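Local coordinates for protein inosine-uridine nucleoside N-ribohydrolase (Xanthomonas oryzae pv. oryzae, PDB 4KL0) that binds a calcium ion and, judging by its family, probably hydrolyses N-glycosidic bonds of nucleosides, at residues V64-D69 with G153-S158; G68-R73 with G97-M102; S74-L79 with S111-E116; D130-M135 with S158-E163; T176-I181 with A197-T202. All blocks are in the same frame, centred on the assembly; numbering follows the deposited sequence.

Interaction 1: residues V64-D69 with G153-S158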
# COMPACT_ATOMS: atom_id res chain seq x y z
N VAL A 64 5.28 1.30 -10.37
CA VAL A 64 5.12 0.21 -11.32
C VAL A 64 3.96 -0.67 -10.81
O VAL A 64 3.88 -1.01 -9.65
CB VAL A 64 6.39 -0.60 -11.48
CG1 VAL A 64 6.16 -1.73 -12.45
CG2 VAL A 64 7.55 0.34 -11.99
N VAL A 65 3.04 -0.99 -11.70
CA VAL A 65 1.73 -1.56 -11.30
C VAL A 65 1.65 -3.04 -11.72
O VAL A 65 1.98 -3.41 -12.89
CB VAL A 65 0.59 -0.77 -12.02
CG1 VAL A 65 -0.75 -1.41 -11.80
CG2 VAL A 65 0.58 0.69 -11.54
N THR A 66 1.14 -3.88 -10.82
CA THR A 66 1.06 -5.31 -11.10
C THR A 66 -0.38 -5.79 -10.84
O THR A 66 -1.26 -4.96 -10.64
CB THR A 66 2.14 -6.11 -10.30
OG1 THR A 66 2.22 -7.48 -10.71
CG2 THR A 66 1.90 -6.07 -8.78
N LEU A 67 -0.60 -7.10 -10.96
CA LEU A 67 -1.82 -7.88 -10.67
C LEU A 67 -2.75 -7.92 -11.89
O LEU A 67 -3.36 -6.89 -12.24
CB LEU A 67 -2.60 -7.38 -9.40
CG LEU A 67 -3.70 -8.33 -8.94
CD1 LEU A 67 -3.08 -9.57 -8.22
CD2 LEU A 67 -4.51 -7.56 -7.89
N GLY A 68 -2.78 -9.09 -12.53
CA GLY A 68 -3.58 -9.34 -13.72
C GLY A 68 -2.69 -9.58 -14.94
O GLY A 68 -1.46 -9.49 -14.91
N ASP A 69 -3.37 -9.88 -16.03
CA ASP A 69 -2.67 -9.98 -17.32
C ASP A 69 -2.26 -8.61 -17.85
O ASP A 69 -2.54 -7.59 -17.20
CB ASP A 69 -3.51 -10.82 -18.30
CG ASP A 69 -4.76 -10.10 -18.84
OD1 ASP A 69 -5.03 -8.90 -18.57
OD2 ASP A 69 -5.50 -10.78 -19.58
N GLY A 153 2.15 -7.55 -5.32
CA GLY A 153 3.02 -8.68 -5.67
C GLY A 153 4.37 -8.15 -6.13
O GLY A 153 4.54 -6.97 -6.51
N MET A 154 5.35 -9.05 -6.11
CA MET A 154 6.72 -8.58 -6.18
C MET A 154 7.39 -8.92 -7.52
O MET A 154 8.61 -8.80 -7.60
CB MET A 154 7.50 -9.20 -5.01
CG MET A 154 7.31 -8.32 -3.76
SD MET A 154 7.41 -9.14 -2.12
CE MET A 154 5.68 -9.39 -1.84
N THR A 155 6.62 -9.24 -8.56
CA THR A 155 7.23 -9.55 -9.89
C THR A 155 8.22 -8.46 -10.33
O THR A 155 9.37 -8.72 -10.74
CB THR A 155 6.12 -9.62 -10.91
OG1 THR A 155 5.16 -10.59 -10.49
CG2 THR A 155 6.64 -9.91 -12.30
N ASP A 156 7.77 -7.21 -10.28
CA ASP A 156 8.62 -6.08 -10.73
C ASP A 156 9.67 -5.65 -9.72
O ASP A 156 10.80 -5.24 -10.12
CB ASP A 156 7.72 -4.90 -11.13
CG ASP A 156 6.67 -5.36 -12.09
OD1 ASP A 156 7.04 -5.83 -13.20
OD2 ASP A 156 5.48 -5.31 -11.78
N ALA A 157 9.35 -5.66 -8.42
CA ALA A 157 10.36 -5.34 -7.45
C ALA A 157 11.52 -6.32 -7.53
O ALA A 157 12.66 -5.92 -7.39
CB ALA A 157 9.75 -5.31 -6.00
N SER A 158 11.21 -7.59 -7.74
CA SER A 158 12.28 -8.58 -7.83
C SER A 158 13.02 -8.34 -9.15
O SER A 158 14.27 -8.42 -9.15
CB SER A 158 11.69 -9.97 -7.81
OG SER A 158 12.69 -10.96 -8.07
O HOH W 1 4.87 -3.85 -9.54
O HOH W 2 3.72 -7.14 -12.91
O HOH W 3 3.45 -9.26 -8.85

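Interaction 2: residues G68-R73 with G97-M102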
# COMPACT_ATOMS: atom_id res chain seq x y z
N GLY A 68 -2.78 -9.09 -12.53
CA GLY A 68 -3.58 -9.34 -13.72
C GLY A 68 -2.69 -9.58 -14.94
O GLY A 68 -1.46 -9.49 -14.91
N ASP A 69 -3.37 -9.88 -16.03
CA ASP A 69 -2.67 -9.98 -17.32
C ASP A 69 -2.26 -8.61 -17.85
O ASP A 69 -2.54 -7.59 -17.20
CB ASP A 69 -3.51 -10.82 -18.30
CG ASP A 69 -4.76 -10.10 -18.84
OD1 ASP A 69 -5.03 -8.90 -18.57
OD2 ASP A 69 -5.50 -10.78 -19.58
N ALA A 70 -1.61 -8.55 -19.01
CA ALA A 70 -1.05 -7.28 -19.44
C ALA A 70 -2.09 -6.18 -19.55
O ALA A 70 -1.86 -5.06 -19.13
CB ALA A 70 -0.33 -7.43 -20.77
N ASP A 71 -3.23 -6.51 -20.12
CA ASP A 71 -4.22 -5.43 -20.28
C ASP A 71 -4.79 -5.00 -18.91
O ASP A 71 -5.07 -3.82 -18.69
CB ASP A 71 -5.35 -5.84 -21.20
CG ASP A 71 -6.37 -4.73 -21.37
OD1 ASP A 71 -5.96 -3.61 -21.82
OD2 ASP A 71 -7.54 -4.96 -20.99
N MET A 72 -4.96 -5.95 -18.00
CA MET A 72 -5.46 -5.57 -16.66
C MET A 72 -4.47 -4.65 -15.98
O MET A 72 -4.87 -3.64 -15.31
CB MET A 72 -5.67 -6.80 -15.79
CG MET A 72 -6.21 -6.53 -14.36
SD MET A 72 -7.79 -5.48 -14.29
CE MET A 72 -8.94 -6.60 -14.91
N ARG A 73 -3.18 -5.00 -16.05
CA ARG A 73 -2.15 -4.16 -15.42
C ARG A 73 -2.19 -2.78 -16.03
O ARG A 73 -2.02 -1.76 -15.35
CB ARG A 73 -0.75 -4.80 -15.52
CG ARG A 73 -0.70 -6.12 -14.79
CD ARG A 73 0.79 -6.58 -14.68
NE ARG A 73 1.50 -6.63 -15.98
CZ ARG A 73 1.50 -7.68 -16.81
NH1 ARG A 73 0.77 -8.77 -16.58
NH2 ARG A 73 2.23 -7.60 -17.93
N GLY A 97 3.74 -3.19 -15.01
CA GLY A 97 4.73 -4.21 -14.74
C GLY A 97 4.70 -5.35 -15.75
O GLY A 97 3.90 -5.35 -16.69
N GLN A 98 5.60 -6.30 -15.58
CA GLN A 98 5.71 -7.42 -16.52
C GLN A 98 4.82 -8.65 -16.22
O GLN A 98 4.21 -8.79 -15.14
CB GLN A 98 7.17 -7.84 -16.61
CG GLN A 98 7.62 -8.62 -15.38
CD GLN A 98 9.06 -9.12 -15.46
OE1 GLN A 98 9.30 -10.35 -15.46
NE2 GLN A 98 10.00 -8.19 -15.51
N ASP A 99 4.73 -9.57 -17.18
CA ASP A 99 3.93 -10.76 -17.01
C ASP A 99 4.46 -11.66 -15.90
O ASP A 99 5.66 -11.73 -15.64
CB ASP A 99 3.96 -11.56 -18.31
CG ASP A 99 2.96 -11.04 -19.36
OD1 ASP A 99 2.06 -10.21 -19.04
OD2 ASP A 99 3.08 -11.51 -20.53
N TYR A 100 3.57 -12.41 -15.30
CA TYR A 100 4.00 -13.33 -14.29
C TYR A 100 3.05 -14.50 -14.36
O TYR A 100 1.99 -14.42 -14.96
CB TYR A 100 3.99 -12.60 -12.90
CG TYR A 100 2.62 -12.23 -12.43
CD1 TYR A 100 1.86 -13.11 -11.68
CD2 TYR A 100 2.07 -11.04 -12.82
CE1 TYR A 100 0.57 -12.77 -11.27
CE2 TYR A 100 0.81 -10.68 -12.44
CZ TYR A 100 0.06 -11.56 -11.69
OH TYR A 100 -1.22 -11.20 -11.30
N PRO A 101 3.42 -15.64 -13.76
CA PRO A 101 2.59 -16.85 -13.87
C PRO A 101 1.26 -16.78 -13.07
O PRO A 101 1.30 -16.29 -11.94
CB PRO A 101 3.51 -17.93 -13.32
CG PRO A 101 4.46 -17.24 -12.44
CD PRO A 101 4.69 -15.86 -13.05
N MET A 102 0.14 -17.20 -13.66
CA MET A 102 -1.21 -17.17 -13.05
C MET A 102 -1.96 -18.49 -13.31
O MET A 102 -2.18 -18.85 -14.47
CB MET A 102 -2.06 -16.02 -13.68
CG MET A 102 -2.35 -14.76 -12.84
SD MET A 102 -3.35 -13.45 -13.65
CE MET A 102 -2.21 -13.06 -14.96
O HOH W 4 0.48 -11.91 -15.98
O HOH W 5 -0.48 -11.09 -20.01

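Interaction 3: residues S74-L79 with S111-E116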
# COMPACT_ATOMS: atom_id res chain seq x y z
N SER A 74 -2.48 -2.69 -17.32
CA SER A 74 -2.61 -1.34 -17.90
C SER A 74 -3.81 -0.58 -17.38
O SER A 74 -3.71 0.63 -17.11
CB SER A 74 -2.65 -1.42 -19.44
OG SER A 74 -1.34 -1.76 -19.94
N GLN A 75 -4.94 -1.26 -17.17
CA GLN A 75 -6.12 -0.59 -16.61
C GLN A 75 -5.79 -0.06 -15.20
O GLN A 75 -6.14 1.05 -14.85
CB GLN A 75 -7.36 -1.53 -16.55
CG GLN A 75 -7.76 -2.16 -17.87
CD GLN A 75 -7.82 -1.12 -18.97
OE1 GLN A 75 -8.45 -0.05 -18.82
NE2 GLN A 75 -7.12 -1.40 -20.09
N ARG A 76 -5.11 -0.87 -14.39
CA ARG A 76 -4.73 -0.43 -13.06
C ARG A 76 -3.77 0.74 -13.13
O ARG A 76 -3.92 1.68 -12.36
CB ARG A 76 -4.11 -1.59 -12.26
CG ARG A 76 -5.04 -2.73 -12.00
CD ARG A 76 -4.39 -3.73 -10.99
NE ARG A 76 -5.03 -5.03 -11.05
CZ ARG A 76 -6.25 -5.30 -10.61
NH1 ARG A 76 -7.02 -4.33 -10.02
NH2 ARG A 76 -6.73 -6.54 -10.72
N ALA A 77 -2.81 0.72 -14.07
CA ALA A 77 -1.85 1.79 -14.19
C ALA A 77 -2.55 3.10 -14.63
O ALA A 77 -2.23 4.15 -14.15
CB ALA A 77 -0.74 1.40 -15.21
N GLN A 78 -3.48 2.99 -15.56
CA GLN A 78 -4.27 4.13 -15.98
C GLN A 78 -5.05 4.68 -14.82
O GLN A 78 -5.17 5.90 -14.67
CB GLN A 78 -5.21 3.75 -17.09
CG GLN A 78 -4.45 3.47 -18.44
CD GLN A 78 -5.40 2.96 -19.49
OE1 GLN A 78 -6.49 3.52 -19.66
NE2 GLN A 78 -5.04 1.88 -20.18
N LEU A 79 -5.63 3.81 -13.98
CA LEU A 79 -6.29 4.34 -12.79
C LEU A 79 -5.34 5.04 -11.79
O LEU A 79 -5.67 6.08 -11.26
CB LEU A 79 -7.06 3.21 -12.09
CG LEU A 79 -7.73 3.54 -10.77
CD1 LEU A 79 -8.88 2.66 -10.66
CD2 LEU A 79 -6.76 3.28 -9.59
N SER A 111 -8.01 -10.63 -11.59
CA SER A 111 -8.66 -9.82 -12.62
C SER A 111 -9.72 -8.91 -12.00
O SER A 111 -10.53 -8.34 -12.72
CB SER A 111 -9.30 -10.70 -13.69
OG SER A 111 -10.40 -11.39 -13.11
N LYS A 112 -9.76 -8.81 -10.66
CA LYS A 112 -10.73 -7.94 -9.97
C LYS A 112 -10.46 -6.44 -10.17
O LYS A 112 -9.39 -5.94 -9.84
CB LYS A 112 -10.70 -8.31 -8.47
CG LYS A 112 -11.77 -7.64 -7.59
CD LYS A 112 -11.83 -8.39 -6.26
CE LYS A 112 -12.31 -7.46 -5.15
NZ LYS A 112 -13.16 -8.23 -4.16
N PHE A 113 -11.41 -5.70 -10.73
CA PHE A 113 -11.21 -4.27 -11.06
C PHE A 113 -12.54 -3.57 -10.81
O PHE A 113 -13.52 -3.77 -11.54
CB PHE A 113 -10.72 -4.08 -12.52
CG PHE A 113 -10.39 -2.65 -12.88
CD1 PHE A 113 -9.10 -2.15 -12.72
CD2 PHE A 113 -11.37 -1.76 -13.37
CE1 PHE A 113 -8.77 -0.85 -13.04
CE2 PHE A 113 -11.06 -0.45 -13.71
CZ PHE A 113 -9.76 0.04 -13.55
N LEU A 114 -12.57 -2.81 -9.74
CA LEU A 114 -13.84 -2.34 -9.14
C LEU A 114 -14.47 -1.27 -10.04
O LEU A 114 -13.78 -0.39 -10.58
CB LEU A 114 -13.59 -1.82 -7.72
CG LEU A 114 -13.08 -2.87 -6.72
CD1 LEU A 114 -12.71 -2.24 -5.35
CD2 LEU A 114 -14.10 -3.96 -6.59
N ALA A 115 -15.79 -1.32 -10.20
CA ALA A 115 -16.43 -0.39 -11.15
C ALA A 115 -16.19 1.11 -10.86
O ALA A 115 -16.12 1.96 -11.78
CB ALA A 115 -17.92 -0.69 -11.20
N GLU A 116 -16.01 1.44 -9.59
CA GLU A 116 -15.83 2.83 -9.17
C GLU A 116 -14.55 3.47 -9.76
O GLU A 116 -14.44 4.69 -9.95
CB GLU A 116 -15.80 2.89 -7.64
CG GLU A 116 -17.09 2.56 -6.91
CD GLU A 116 -17.42 1.09 -6.78
OE1 GLU A 116 -16.60 0.21 -7.12
OE2 GLU A 116 -18.56 0.79 -6.33

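Interaction 4: residues D130-M135 with S158-E163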
# COMPACT_ATOMS: atom_id res chain seq x y z
N ASP A 130 7.02 -0.12 -20.14
CA ASP A 130 8.33 -0.73 -19.97
C ASP A 130 8.76 -1.01 -18.53
O ASP A 130 9.96 -0.95 -18.21
CB ASP A 130 9.42 0.02 -20.79
CG ASP A 130 9.35 1.53 -20.62
OD1 ASP A 130 8.34 2.00 -20.03
OD2 ASP A 130 10.30 2.24 -21.06
N GLY A 131 7.78 -1.34 -17.68
CA GLY A 131 8.04 -1.76 -16.30
C GLY A 131 9.08 -0.94 -15.57
O GLY A 131 8.95 0.28 -15.46
N VAL A 132 10.16 -1.60 -15.12
CA VAL A 132 11.13 -0.98 -14.22
C VAL A 132 12.32 -0.25 -14.88
O VAL A 132 13.29 0.12 -14.22
CB VAL A 132 11.70 -2.02 -13.27
CG1 VAL A 132 10.55 -2.82 -12.59
CG2 VAL A 132 12.62 -2.98 -14.01
N ARG A 133 12.23 -0.02 -16.19
CA ARG A 133 13.34 0.64 -16.90
C ARG A 133 13.69 2.01 -16.31
O ARG A 133 14.86 2.32 -15.99
CB ARG A 133 13.02 0.79 -18.38
CG ARG A 133 14.28 1.12 -19.17
CD ARG A 133 15.16 -0.14 -19.30
NE ARG A 133 16.40 -0.12 -18.52
CZ ARG A 133 17.00 -1.22 -18.04
NH1 ARG A 133 16.45 -2.42 -18.24
NH2 ARG A 133 18.13 -1.14 -17.33
N ALA A 134 12.66 2.84 -16.14
CA ALA A 134 12.89 4.17 -15.57
C ALA A 134 13.46 4.11 -14.16
O ALA A 134 14.27 4.94 -13.81
CB ALA A 134 11.62 5.04 -15.63
N MET A 135 13.01 3.15 -13.33
CA MET A 135 13.56 2.99 -11.99
C MET A 135 15.06 2.69 -12.08
O MET A 135 15.84 3.17 -11.24
CB MET A 135 12.82 1.88 -11.20
CG MET A 135 11.37 2.27 -10.82
SD MET A 135 10.55 0.88 -9.90
CE MET A 135 9.02 1.79 -9.29
N SER A 158 11.21 -7.59 -7.74
CA SER A 158 12.28 -8.58 -7.83
C SER A 158 13.02 -8.34 -9.15
O SER A 158 14.27 -8.42 -9.15
CB SER A 158 11.69 -9.97 -7.81
OG SER A 158 12.69 -10.96 -8.07
N ALA A 159 12.29 -8.07 -10.25
CA ALA A 159 12.93 -7.74 -11.54
C ALA A 159 13.93 -6.59 -11.41
O ALA A 159 14.98 -6.61 -12.04
CB ALA A 159 11.90 -7.43 -12.64
N LEU A 160 13.62 -5.60 -10.57
CA LEU A 160 14.49 -4.44 -10.40
C LEU A 160 15.75 -4.84 -9.69
O LEU A 160 16.84 -4.42 -10.08
CB LEU A 160 13.80 -3.29 -9.61
CG LEU A 160 14.64 -2.02 -9.40
CD1 LEU A 160 14.91 -1.36 -10.72
CD2 LEU A 160 13.92 -0.98 -8.52
N LEU A 161 15.61 -5.66 -8.65
CA LEU A 161 16.82 -6.09 -7.93
C LEU A 161 17.64 -6.95 -8.88
O LEU A 161 18.89 -6.97 -8.81
CB LEU A 161 16.50 -6.86 -6.66
CG LEU A 161 16.78 -6.03 -5.43
CD1 LEU A 161 15.87 -4.78 -5.48
CD2 LEU A 161 16.53 -6.87 -4.22
N ALA A 162 16.98 -7.64 -9.80
CA ALA A 162 17.78 -8.49 -10.70
C ALA A 162 18.47 -7.68 -11.79
O ALA A 162 19.67 -7.92 -12.08
CB ALA A 162 16.93 -9.59 -11.31
N GLU A 163 17.75 -6.76 -12.44
CA GLU A 163 18.32 -6.00 -13.55
C GLU A 163 19.31 -4.96 -13.06
O GLU A 163 20.28 -4.66 -13.75
CB GLU A 163 17.21 -5.38 -14.40
CG GLU A 163 16.36 -6.50 -15.02
CD GLU A 163 15.26 -6.00 -15.92
OE1 GLU A 163 15.27 -4.79 -16.24
OE2 GLU A 163 14.39 -6.84 -16.27

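Interaction 5: residues T176-I181 with A197-T202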
# COMPACT_ATOMS: atom_id res chain seq x y z
N THR A 176 10.47 -1.85 2.15
CA THR A 176 9.43 -2.03 3.16
C THR A 176 8.26 -2.68 2.45
O THR A 176 7.87 -2.23 1.37
CB THR A 176 8.93 -0.66 3.73
OG1 THR A 176 10.07 0.08 4.22
CG2 THR A 176 7.97 -0.82 4.90
N ILE A 177 7.74 -3.75 3.02
CA ILE A 177 6.83 -4.62 2.25
C ILE A 177 5.61 -4.93 3.10
O ILE A 177 5.74 -5.22 4.30
CB ILE A 177 7.50 -6.02 1.95
CG1 ILE A 177 8.79 -5.84 1.17
CG2 ILE A 177 6.51 -6.97 1.19
CD1 ILE A 177 9.63 -7.18 1.07
N MET A 178 4.42 -4.91 2.50
CA MET A 178 3.21 -5.36 3.17
C MET A 178 3.12 -6.84 2.85
O MET A 178 2.76 -7.24 1.73
CB MET A 178 2.00 -4.58 2.57
CG MET A 178 0.69 -4.65 3.37
SD MET A 178 -0.17 -6.30 3.39
CE MET A 178 -0.00 -6.62 5.18
N GLY A 179 3.52 -7.67 3.79
CA GLY A 179 3.84 -9.03 3.40
C GLY A 179 3.76 -9.94 4.62
O GLY A 179 2.90 -9.75 5.45
N GLY A 180 4.65 -10.93 4.67
CA GLY A 180 4.66 -11.77 5.86
C GLY A 180 5.85 -12.70 5.74
O GLY A 180 6.32 -13.03 4.64
N ILE A 181 6.35 -13.10 6.90
CA ILE A 181 7.57 -13.84 7.05
C ILE A 181 7.17 -15.29 7.32
O ILE A 181 6.36 -15.53 8.24
CB ILE A 181 8.36 -13.23 8.26
CG1 ILE A 181 8.88 -11.80 7.90
CG2 ILE A 181 9.53 -14.12 8.68
CD1 ILE A 181 9.59 -11.12 9.07
N ALA A 197 0.52 -15.05 2.70
CA ALA A 197 0.26 -13.62 2.77
C ALA A 197 -0.06 -13.15 1.35
O ALA A 197 0.67 -13.50 0.43
CB ALA A 197 1.51 -12.84 3.29
N TYR A 198 -1.09 -12.32 1.21
CA TYR A 198 -1.67 -12.00 -0.11
C TYR A 198 -0.62 -11.52 -1.11
O TYR A 198 -0.52 -12.03 -2.25
CB TYR A 198 -2.79 -10.94 0.06
CG TYR A 198 -3.49 -10.61 -1.27
CD1 TYR A 198 -4.69 -11.23 -1.62
CD2 TYR A 198 -2.95 -9.69 -2.14
CE1 TYR A 198 -5.33 -10.95 -2.84
CE2 TYR A 198 -3.54 -9.40 -3.36
CZ TYR A 198 -4.75 -10.04 -3.70
OH TYR A 198 -5.33 -9.74 -4.93
N ASN A 199 0.17 -10.53 -0.71
CA ASN A 199 1.13 -9.96 -1.66
C ASN A 199 2.23 -10.95 -2.03
O ASN A 199 2.78 -10.93 -3.11
CB ASN A 199 1.73 -8.66 -1.21
CG ASN A 199 0.69 -7.54 -1.22
OD1 ASN A 199 -0.26 -7.60 -2.06
ND2 ASN A 199 0.80 -6.57 -0.31
N ASN A 200 2.61 -11.78 -1.08
CA ASN A 200 3.63 -12.76 -1.48
C ASN A 200 3.06 -13.78 -2.47
O ASN A 200 3.74 -14.15 -3.43
CB ASN A 200 4.12 -13.55 -0.27
CG ASN A 200 4.86 -12.72 0.76
OD1 ASN A 200 5.50 -11.71 0.49
ND2 ASN A 200 4.82 -13.22 2.00
N ALA A 201 1.81 -14.21 -2.21
CA ALA A 201 1.10 -15.25 -3.01
C ALA A 201 0.75 -14.80 -4.43
O ALA A 201 0.57 -15.67 -5.30
CB ALA A 201 -0.13 -15.68 -2.30
N THR A 202 0.76 -13.49 -4.68
CA THR A 202 0.52 -13.00 -6.05
C THR A 202 1.53 -13.60 -7.03
O THR A 202 1.14 -14.05 -8.12
CB THR A 202 0.57 -11.45 -6.12
OG1 THR A 202 -0.53 -10.90 -5.37
CG2 THR A 202 0.45 -11.00 -7.59
O HOH W 6 0.55 -9.45 1.93

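Interaction 1: residues V64-D69 with G153-S158
Strand 58-65 ends at Val65 and continues as the loop 66-69, which runs past the N-terminus of helix 155-163. The nearest CA pairs are Val64 with Asp156, 7.2 Å apart, and Thr66 with Gly153, and no direct hydrogen bond joins the two segments. Met154 is the N-cap residue of the helix, and Ser158 N bonds back to its carbonyl. The contact is therefore carried by side chains and by three waters. Asp156 sets CG anti to its own carbonyl carbon, so the carboxylate reaches toward the strand end and crosses Val64 obliquely, with Val64 CG1 3.7 Å from Asp156 CG. Its OD2 takes one proton from each of two waters: water 1, 2.7 Å from Asp156 OD2, gives its other proton to Val64 O, and water 2 accepts from Thr66 OG1. A third water, 2.7 Å from Thr155 OG1, donates both to that oxygen and to Thr66 OG1. The Thr66 hydroxyl, anti to its backbone N, thus gives to one water and receives from another. Its methyl lies in the crowded position between N and carbonyl carbon and rests on the backbone, Thr66 CG2 being 3.6 Å from Gly153 O. The other polar ends are held from outside: Asp156 OD1 bonds Gln98 N, and Thr155 OG1 bonds Asp203. Thr66 lies about 4 Å from the calcium ligand Asp35, side chain to side chain. Loops gathered at the C-terminal ends of parallel strands, with a helix starting beside them, are the classic site region of a Rossmann-like alpha/beta fold, here the nucleoside hydrolase fold.

Interaction 2: residues G68-R73 with G97-M102
The ionic part of this contact is the grip of Arg73 on Asp99. Both terminal nitrogens meet one oxygen end-on, Arg73 NH2 at 2.8 Å and NH1 at 3.1 Å from Asp99 OD1, while guanidinium and carboxylate planes stand 86° apart. NH1 uses the anti lone pair of that oxygen; NH2 arrives from above the carboxylate plane. Among the hydrogen bonds to backbone carbonyls, Arg73 NE donates to Gly97 O at 2.8 Å, rather bent and from above the carbonyl plane, with NH2 adding a weak bond to the same oxygen. The bend of the arginine chain at chi3 (-54°) turns the guanidinium so that NH1 can also reach Gly68 O within its own segment, on a lone pair. Backbone atoms lie over both faces of the Arg73 guanidinium: Gln98 O 3.4 Å above its plane, over the centre, and Ala70 CA over the opposite face, nearer the rim. The segments follow two neighbouring parallel strands, 58-65 and 93-96, the latter at the edge of the Rossmann-like sheet; 68-73 opens helix 70-86, while 97-102 stays a loop. Asp69 is the helix's N-cap, its OD1 accepting from Met72 N. Deeper in, Gly68 N points almost straight (174°) at the Tyr100 hydroxyl, 2.9 Å from Tyr100 OH and at the ring edge; the same hydroxyl bonds His110 ND1. Water 5 accepts from Ala70 N and donates to Asp99 OD1, giving the arginine-bound oxygen a further donor. Van der Waals contact comes from Met102, bent at chi3, whose terminal methyl touches the peptide after Gly68, with Met102 CE 3.5 Å from Gly68 C.

Interaction 3: residues S74-L79 with S111-E116
Lys112 O is held by two donors, both from Arg76: NH1 and NH2 of Arg76 each lie 2.9 Å from Lys112 O, gripping it end-on. The oxygen sits close to the guanidinium plane. NH1 lies in the carbonyl plane, whereas NH2 comes from above it, so the two bonds divide a single acceptor and both are moderately bent. The arginine reaches this far because its chain is extended from CG to NE, with CG anti to the carbonyl carbon (chi1 -63°). Its other N-H groups serve the backbone too: NE bonds Leu67 O, NH1 also Pro36 O, and NH2 also His110 O, so one buried cation ties several loops together. Beside it, Phe113 points at the helix with CG anti to its backbone N and slides past the arginine in the opposite direction, the ring and guanidinium planes 47° apart. Phe113 CE1 meets the helix backbone at 3.7 Å from Gln75 O and also touches Gln75 CB, while Phe113 CZ comes to 4.0 Å from Leu79 CD1. Gln75 turns its amide away from the ring, bonding Arg121 and Asp71. The loop after helix 104-110 is thus fastened to one flank of helix 70-86. That helix packs Arg76 and Ala77 on Val65 of strand 58-65, and its Leu79 touches the loop of Pro36 and Asn37, close to the calcium ligands Asp35 and Asp42.

Interaction 4: residues D130-M135 with S158-E163
Leu160 carries CG anti to its backbone N (chi1 -179°), which sends both methyls from helix 155-163 toward the start of helix 133-141. Met135 has CG anti to the carbonyl carbon (chi1 -70°) and runs extended beyond it, crossing Leu160 at about a right angle. The touching atoms lie near the root of the methionine: Met135 CB is 3.9 Å from Leu160 CD1, and the other methyl, CD2, lies beside both CB and the sulphur. Val132 adds a second contact to the CD1 methyl, with Val132 CB 4.2 Å from Leu160 CD1, and its CG2, in the crowded position between backbone N and carbonyl carbon, faces the carboxylate of Glu163. Val132 owes its place to a type II' turn from Asp130 to Arg133, in which Gly131 adopts a positive phi and Arg133 N bonds Asp130 O; Val132 then serves as the N-cap residue of its helix. Both helices lie against the same part of the parallel sheet of the Rossmann-like fold: Met135 and Leu160 each reach Leu31 and Phe33 of strand 28-34, and Met135 also covers Val64. Where the two helices meet solvent the chemistry changes. Arg133, bent at chi2 and chi3, folds its chain back to meet the extended Glu163, with Arg133 NH1 3.3 Å from Glu163 OE1. This is a long salt bridge rather than a hydrogen bond. The guanidinium and carboxylate planes are nearly parallel, 8° apart, and the exposure of both residues suggests that solvent weakens the attraction.

Interaction 5: residues T176-I181 with A197-T202
Two asparagine amides of helix 198-202 hold the backbone at the C-terminal end of strand 172-178. Asn199 ND2 donates to Met178 O at 2.9 Å, on a lone pair in the carbonyl plane and with a fairly straight N-H (157°). Asn200 ND2 donates to Gly180 O at 3.0 Å, also on an in-plane lone pair but more bent, and it bonds Asp194 O as well. Both side chains place CG anti to their carbonyl carbons, with chi2 near -29° in each, so successive amides reach carbonyls two residues apart. Met178 O takes a second donor, water 6, which in turn accepts from Asn199 N, 2.9 Å away, near the start of the helix. This carbonyl is thereby gripped both directly and through water by one residue. Around these bonds the packing is close. The bent chain of Met178 crosses Asn199 at about a right angle, with Met178 SD 3.8 Å from Asn199 ND2. Ala197, the N-cap residue, lays its methyl on the peptide between two glycines, Ala197 CB being 3.9 Å from Gly180 N. Outside, Met178 packs on the calcium ligand Asp318, and Asn199 lies about 5 Å from the bound calcium, side chain to ion. A Gly-Gly segment at the C-terminal end of a parallel strand, held by asparagines of which Asn199 lies near the calcium, fits the presumed active-site region of the nucleoside hydrolase fold.

How the interactions relate
Interactions 1 and 5 are buried near the C-terminal ends of sheet strands and close to the calcium site; waters link the first, direct amide bonds the second. Interactions 2 and 3 both fasten helix 70-86, through Arg73 and Arg76, one to the loop after strand 93-96 and the other to the loop after helix 104-110; each is partly buried. Interaction 4 shares helix 155-163 with interaction 1 but is largely apolar, with its salt bridge at the exposed rim. Interaction 1 touches each of the other four, whereas interactions 3, 4 and 5 do not touch one another.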